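Local coordinates for putative adhesin (PDB 4QDG), which is a putative lipoprotein adhesin of the FimB/Mfa2 family, and probably serves in anchoring or assembling pili at the bacterial outer membrane, at residues L40-Y43 with Y49-T52; N75-A80 with T101-L106; T237-R240 with V245-I248. One frame throughout, in Å; residues are numbered along the deposited sequence.

Interaction 1: L40-Y43 with Y49-T52; sequences LLVY and YVDT
Val42 meets Val50 and Asp51 together, and its main chain provides the evidence. The carbonyl O of Val42 accepts from Val50 N at 2.8 Å, with a bent N-H...O angle of 139°, and from Asp51 N in a weaker but straighter bond. In return Val42 N donates to Asp51 O at 2.8 Å (160°). Two partners for one carbonyl bring Val50 in towards the opposite strand: its CB lies 3.9 Å from Val42 CG1. That methyl is the branch standing anti to its own backbone N (chi1 -173°), while Val50 CG2 packs against the main chain of Tyr43.

On the other face, Tyr43 turns the edge of its ring to the second strand. Its CD1 lies 3.6 Å from Tyr49 N, near the plane of the Tyr43 ring, and its CE1 is 4.2 Å from Tyr49 CB. The Tyr49 ring in turn has Leu41 CD2 at its edge. Its hydroxyl OH pairs with Thr52 OG1 at 2.6 Å, which fixes the far end of the ring beside its own strand; Leu41 CD2 also touches that Thr52 OG1. The Asp51 carboxylate finds its main partner in Arg53.

The side chain of Val42 also packs on Tyr76 and Phe78 of strand 75-82. Val50 and Asp51 both facing Val42, with the register shifting by one before Tyr43, make this a classic beta bulge in an antiparallel beta hairpin whose strand 38-44 also pairs with strand 75-82.

Interaction 2: N75-A80 with T101-L106; sequences NYHFVA and TGYTDL
His77 presents the edge of its imidazole to a face of the Tyr103 phenol ring. The centroids are 4.4 Å apart and the planes meet at 61°, so the pair is a tilted T-shaped (edge-to-face) stack. His77 CD2 sits 3.5 Å above the Tyr103 plane, displaced from the ring centre toward the rim, and the approach is closest where His77 NE2 reaches Tyr103 CE1 at 3.3 Å. Each side chain extends with CG anti to its backbone N (chi1 -175° for His77, 170° for Tyr103), which lets the two rings span the gap between main chains whose nearest CA atoms, those of His77 and Tyr103, are 8.3 Å apart.

Val79, two residues further along the same side of the strand, comes in at about a right angle to the tyrosine. Its CG2, the branch beside the backbone N, touches Tyr103 CE1 at 3.8 Å. Tyr103 CE1 is therefore touched both by the imidazole, which lies over the ring face, and by a valine methyl that approaches obliquely.

The tyrosine is delivered by a type I beta turn, Gly102 to Asp105, identified by the bond from Asp105 N to Gly102 O at 2.9 Å and by helical-range backbone angles at Tyr103 and Thr104. A weak bond from Gly102 N to Asp105 OD2 also spans the turn. The contact thus lays a loop between strands 91-94 and 107-110 over the side of strand 75-82 that carries His77 and Val79; this strand runs between strands 38-44 and 127-137.

The polar ends are held from strand 127-137: Glu130 OE1 is hydrogen-bonded to both His77 NE2 and Tyr103 OH, and His77 ND1 bonds Thr132 OG1. With both ring nitrogens engaged, the imidazole is fixed in rotation, while Tyr183 makes a further edge-to-face pair with Tyr103.

Interaction 3: T237-R240 with V245-I248; sequences TVRR and VEII
An antiparallel beta hairpin joins strand 235-240 to an edge strand, 246-251, of a four-stranded antiparallel sheet, and Val238 with Ile248 forms a hydrogen-bonded pair in it. Val238 N donates to Ile248 O at 2.8 Å, nearly straight at 168°. Nearer the turn, Arg240 N donates to Val245 O, also at 2.8 Å. Between these bonds the Val238 carbonyl O receives two weak ones, from Ile247 N at 2.9 Å and from Ile248 N. This double approach, with a register shift of one between Val238 and Arg239, defines a classic beta bulge where the chain turns a corner at Ile247.

Ile247 takes the sterically tighter chi1 of 58°, its CG1 lying between backbone N and carbonyl carbon and touching Val238 O. Its CG2 lies over a face of the Arg240 guanidinium, 3.5 Å from NH1, while Arg240 NH2 comes equally close to Val245 CB; Arg240 NE pairs with Asp243 in the turn. Val238 and Ile248 stand side by side, CB to CB 3.9 Å, and both pack on Leu157 of strand 140-159.

The other face carries charge. Arg239 NH1 reaches Glu246 OE2 at 3.3 Å, a long salt bridge lying in the guanidinium plane but meeting the carboxylate on its anti side and tilted out of its plane, the two planes 48° apart. Arg239 NH2 adds salt bridges to Glu171 and Glu173 on strand 170-176.

Overall arrangement
From the N terminus, interaction 1 closes first, with five residues between its segments. Interaction 2 follows, bringing residues 101-106 back to strand 75-82 after twenty intervening residues, and interaction 3 closes a four-residue turn late in the chain. The three are in series: none nests in or crosses another. Interactions 1 and 2, centres about 6 Å apart, reach the same sheet through neighbouring strands 38-44 and 75-82, and residues 101-106 add a loop beside it. Leu41 N reaches Val79 O at 2.8 Å, a probable hydrogen bond, and the Tyr43 ring packs against the backbone N of Tyr103. Interaction 3 belongs to another sheet, across the chain's centre, about 47 Å from interaction 1 and about 44 Å from interaction 2 between centres.

Interaction 1: L40-Y43 with Y49-T52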
# COMPACT_ATOMS: atom_id res chain seq x y z
N LEU A 40 -0.38 7.00 -17.40
CA LEU A 40 -0.08 5.89 -18.32
C LEU A 40 1.16 6.27 -19.16
O LEU A 40 1.18 7.29 -19.84
CB LEU A 40 -1.32 5.57 -19.20
CG LEU A 40 -1.28 4.36 -20.15
CD1 LEU A 40 -0.50 4.67 -21.44
CD2 LEU A 40 -0.84 3.06 -19.47
N LEU A 41 2.19 5.42 -19.11
CA LEU A 41 3.46 5.63 -19.82
C LEU A 41 3.61 4.64 -20.96
O LEU A 41 3.29 3.46 -20.78
CB LEU A 41 4.65 5.51 -18.87
CG LEU A 41 4.64 6.45 -17.67
CD1 LEU A 41 5.36 5.83 -16.53
CD2 LEU A 41 5.23 7.78 -18.01
N VAL A 42 4.07 5.13 -22.12
CA VAL A 42 4.23 4.34 -23.34
C VAL A 42 5.71 4.21 -23.63
O VAL A 42 6.40 5.22 -23.73
CB VAL A 42 3.45 4.94 -24.57
CG1 VAL A 42 3.51 4.00 -25.78
CG2 VAL A 42 2.00 5.28 -24.23
N TYR A 43 6.17 2.97 -23.80
CA TYR A 43 7.54 2.64 -24.17
C TYR A 43 7.51 1.76 -25.42
O TYR A 43 6.57 0.99 -25.61
CB TYR A 43 8.27 1.91 -23.02
CG TYR A 43 8.41 2.75 -21.76
CD1 TYR A 43 9.37 3.75 -21.67
CD2 TYR A 43 7.55 2.56 -20.68
CE1 TYR A 43 9.47 4.55 -20.53
CE2 TYR A 43 7.65 3.35 -19.53
CZ TYR A 43 8.62 4.33 -19.46
OH TYR A 43 8.73 5.08 -18.30
N TYR A 49 11.24 5.65 -24.07
CA TYR A 49 10.10 6.53 -23.83
C TYR A 49 9.44 6.93 -25.14
O TYR A 49 10.15 7.26 -26.11
CB TYR A 49 10.51 7.78 -23.02
CG TYR A 49 9.36 8.73 -22.77
CD1 TYR A 49 8.48 8.53 -21.71
CD2 TYR A 49 9.10 9.79 -23.63
CE1 TYR A 49 7.40 9.38 -21.49
CE2 TYR A 49 8.01 10.64 -23.44
CZ TYR A 49 7.17 10.44 -22.36
OH TYR A 49 6.11 11.28 -22.15
N VAL A 50 8.08 6.93 -25.17
CA VAL A 50 7.30 7.31 -26.36
C VAL A 50 6.33 8.43 -25.97
O VAL A 50 6.31 9.47 -26.64
CB VAL A 50 6.57 6.08 -27.01
CG1 VAL A 50 5.58 6.50 -28.10
CG2 VAL A 50 7.55 5.03 -27.53
N ASP A 51 5.48 8.20 -24.94
CA ASP A 51 4.48 9.17 -24.51
C ASP A 51 3.96 8.91 -23.10
O ASP A 51 4.21 7.86 -22.51
CB ASP A 51 3.28 9.20 -25.49
CG ASP A 51 2.52 10.53 -25.59
OD1 ASP A 51 2.98 11.54 -24.99
OD2 ASP A 51 1.47 10.56 -26.27
N THR A 52 3.25 9.92 -22.57
CA THR A 52 2.57 9.91 -21.28
C THR A 52 1.14 10.42 -21.46
O THR A 52 0.90 11.39 -22.18
CB THR A 52 3.32 10.74 -20.22
OG1 THR A 52 4.68 10.31 -20.15
CG2 THR A 52 2.69 10.65 -18.85

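Interaction 2: N75-A80 with T101-L106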
# COMPACT_ATOMS: atom_id res chain seq x y z
N ASN A 75 5.06 -3.29 -31.25
CA ASN A 75 4.88 -3.95 -29.96
C ASN A 75 5.31 -2.95 -28.89
O ASN A 75 6.43 -2.44 -28.96
CB ASN A 75 5.69 -5.27 -29.94
CG ASN A 75 5.49 -6.13 -28.72
OD1 ASN A 75 4.38 -6.32 -28.21
ND2 ASN A 75 6.56 -6.73 -28.25
N TYR A 76 4.40 -2.60 -27.96
CA TYR A 76 4.67 -1.59 -26.92
C TYR A 76 4.57 -2.15 -25.52
O TYR A 76 3.91 -3.15 -25.31
CB TYR A 76 3.68 -0.41 -27.04
CG TYR A 76 3.86 0.40 -28.29
CD1 TYR A 76 3.25 0.02 -29.49
CD2 TYR A 76 4.62 1.57 -28.29
CE1 TYR A 76 3.42 0.76 -30.65
CE2 TYR A 76 4.78 2.34 -29.45
CZ TYR A 76 4.16 1.93 -30.63
OH TYR A 76 4.30 2.67 -31.78
N HIS A 77 5.24 -1.47 -24.55
CA HIS A 77 5.18 -1.81 -23.13
C HIS A 77 4.62 -0.60 -22.40
O HIS A 77 5.12 0.52 -22.57
CB HIS A 77 6.53 -2.25 -22.56
CG HIS A 77 6.43 -2.71 -21.13
ND1 HIS A 77 5.90 -3.96 -20.80
CD2 HIS A 77 6.75 -2.06 -19.99
CE1 HIS A 77 5.90 -4.01 -19.48
NE2 HIS A 77 6.42 -2.90 -18.95
N PHE A 78 3.49 -0.81 -21.70
CA PHE A 78 2.76 0.23 -21.00
C PHE A 78 2.90 0.12 -19.51
O PHE A 78 2.81 -0.98 -18.97
CB PHE A 78 1.27 0.14 -21.35
CG PHE A 78 1.00 0.29 -22.83
CD1 PHE A 78 0.86 1.55 -23.40
CD2 PHE A 78 0.85 -0.84 -23.63
CE1 PHE A 78 0.60 1.68 -24.77
CE2 PHE A 78 0.56 -0.70 -24.99
CZ PHE A 78 0.45 0.56 -25.55
N VAL A 79 3.11 1.24 -18.83
CA VAL A 79 3.22 1.27 -17.37
C VAL A 79 2.15 2.19 -16.86
O VAL A 79 2.05 3.31 -17.34
CB VAL A 79 4.65 1.64 -16.85
CG1 VAL A 79 4.69 1.60 -15.33
CG2 VAL A 79 5.71 0.70 -17.42
N ALA A 80 1.33 1.71 -15.92
CA ALA A 80 0.27 2.52 -15.31
C ALA A 80 0.54 2.78 -13.85
O ALA A 80 1.00 1.88 -13.11
CB ALA A 80 -1.09 1.85 -15.45
N THR A 101 15.30 8.26 -19.89
CA THR A 101 13.88 8.38 -19.55
C THR A 101 13.15 7.08 -19.92
O THR A 101 11.91 7.03 -19.89
CB THR A 101 13.25 9.62 -20.20
OG1 THR A 101 13.49 9.62 -21.63
CG2 THR A 101 13.76 10.92 -19.55
N GLY A 102 13.93 6.04 -20.21
CA GLY A 102 13.42 4.74 -20.62
C GLY A 102 12.74 3.96 -19.51
O GLY A 102 12.81 4.33 -18.32
N TYR A 103 12.08 2.86 -19.91
CA TYR A 103 11.35 1.94 -19.01
C TYR A 103 12.12 1.63 -17.72
O TYR A 103 11.57 1.80 -16.64
CB TYR A 103 11.01 0.64 -19.76
CG TYR A 103 10.47 -0.49 -18.90
CD1 TYR A 103 9.37 -0.29 -18.06
CD2 TYR A 103 10.97 -1.78 -19.02
CE1 TYR A 103 8.86 -1.33 -17.28
CE2 TYR A 103 10.45 -2.83 -18.27
CZ TYR A 103 9.40 -2.60 -17.40
OH TYR A 103 8.92 -3.65 -16.66
N THR A 104 13.40 1.26 -17.84
CA THR A 104 14.23 0.82 -16.72
C THR A 104 14.84 2.00 -15.91
O THR A 104 15.48 1.77 -14.87
CB THR A 104 15.31 -0.16 -17.20
OG1 THR A 104 16.21 0.48 -18.09
CG2 THR A 104 14.72 -1.41 -17.87
N ASP A 105 14.59 3.25 -16.32
CA ASP A 105 15.12 4.43 -15.63
C ASP A 105 14.11 5.06 -14.67
O ASP A 105 14.45 5.96 -13.90
CB ASP A 105 15.61 5.48 -16.67
CG ASP A 105 16.71 4.94 -17.57
OD1 ASP A 105 17.68 4.34 -17.05
OD2 ASP A 105 16.58 5.07 -18.81
N LEU A 106 12.88 4.58 -14.67
CA LEU A 106 11.91 5.15 -13.78
C LEU A 106 12.01 4.59 -12.34
O LEU A 106 12.26 3.40 -12.10
CB LEU A 106 10.50 4.97 -14.33
CG LEU A 106 9.38 5.82 -13.71
CD1 LEU A 106 9.80 7.31 -13.54
CD2 LEU A 106 8.15 5.70 -14.54

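Interaction 3: T237-R240 with V245-I248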
# COMPACT_ATOMS: atom_id res chain seq x y z
N THR A 237 6.94 -0.83 16.67
CA THR A 237 7.42 -0.52 18.03
C THR A 237 6.37 0.26 18.80
O THR A 237 5.79 1.21 18.26
CB THR A 237 8.77 0.24 17.97
OG1 THR A 237 9.72 -0.55 17.24
CG2 THR A 237 9.35 0.52 19.34
N VAL A 238 6.12 -0.16 20.06
CA VAL A 238 5.19 0.51 20.96
C VAL A 238 5.97 0.83 22.24
O VAL A 238 6.50 -0.07 22.90
CB VAL A 238 3.85 -0.24 21.21
CG1 VAL A 238 2.93 0.60 22.10
CG2 VAL A 238 3.14 -0.56 19.89
N ARG A 239 6.12 2.13 22.53
CA ARG A 239 6.92 2.60 23.66
C ARG A 239 6.09 3.38 24.67
O ARG A 239 5.30 4.24 24.25
CB ARG A 239 8.04 3.50 23.13
CG ARG A 239 9.16 3.86 24.10
CD ARG A 239 10.38 4.46 23.41
NE ARG A 239 9.97 5.43 22.41
CZ ARG A 239 10.15 5.30 21.10
NH1 ARG A 239 10.84 4.26 20.61
NH2 ARG A 239 9.69 6.21 20.26
N ARG A 240 6.28 3.08 25.99
CA ARG A 240 5.67 3.86 27.08
C ARG A 240 6.43 5.17 27.16
O ARG A 240 7.65 5.12 27.37
CB ARG A 240 5.74 3.14 28.44
CG ARG A 240 4.91 1.87 28.60
CD ARG A 240 4.77 1.49 30.08
NE ARG A 240 6.04 1.04 30.67
CZ ARG A 240 6.31 -0.21 31.03
NH1 ARG A 240 5.39 -1.16 30.92
NH2 ARG A 240 7.50 -0.52 31.53
N VAL A 245 10.20 2.66 27.90
CA VAL A 245 10.24 1.21 27.73
C VAL A 245 9.46 0.82 26.49
O VAL A 245 8.32 1.25 26.30
CB VAL A 245 9.75 0.42 28.97
CG1 VAL A 245 9.69 -1.07 28.67
CG2 VAL A 245 10.65 0.68 30.17
N GLU A 246 10.09 -0.01 25.64
CA GLU A 246 9.43 -0.51 24.44
C GLU A 246 8.76 -1.81 24.79
O GLU A 246 9.42 -2.83 24.90
CB GLU A 246 10.42 -0.68 23.28
CG GLU A 246 10.96 0.63 22.75
CD GLU A 246 12.06 0.49 21.71
OE1 GLU A 246 12.44 -0.66 21.40
OE2 GLU A 246 12.52 1.53 21.18
N ILE A 247 7.45 -1.76 25.02
CA ILE A 247 6.65 -2.92 25.46
C ILE A 247 6.42 -3.90 24.30
O ILE A 247 6.27 -5.09 24.55
CB ILE A 247 5.31 -2.46 26.15
CG1 ILE A 247 4.44 -1.59 25.24
CG2 ILE A 247 5.62 -1.75 27.47
CD1 ILE A 247 2.92 -1.78 25.45
N ILE A 248 6.39 -3.39 23.04
CA ILE A 248 6.24 -4.15 21.80
C ILE A 248 7.34 -3.68 20.82
O ILE A 248 7.56 -2.48 20.63
CB ILE A 248 4.80 -4.06 21.17
CG1 ILE A 248 3.73 -4.56 22.14
CG2 ILE A 248 4.71 -4.84 19.86
CD1 ILE A 248 2.37 -3.88 21.99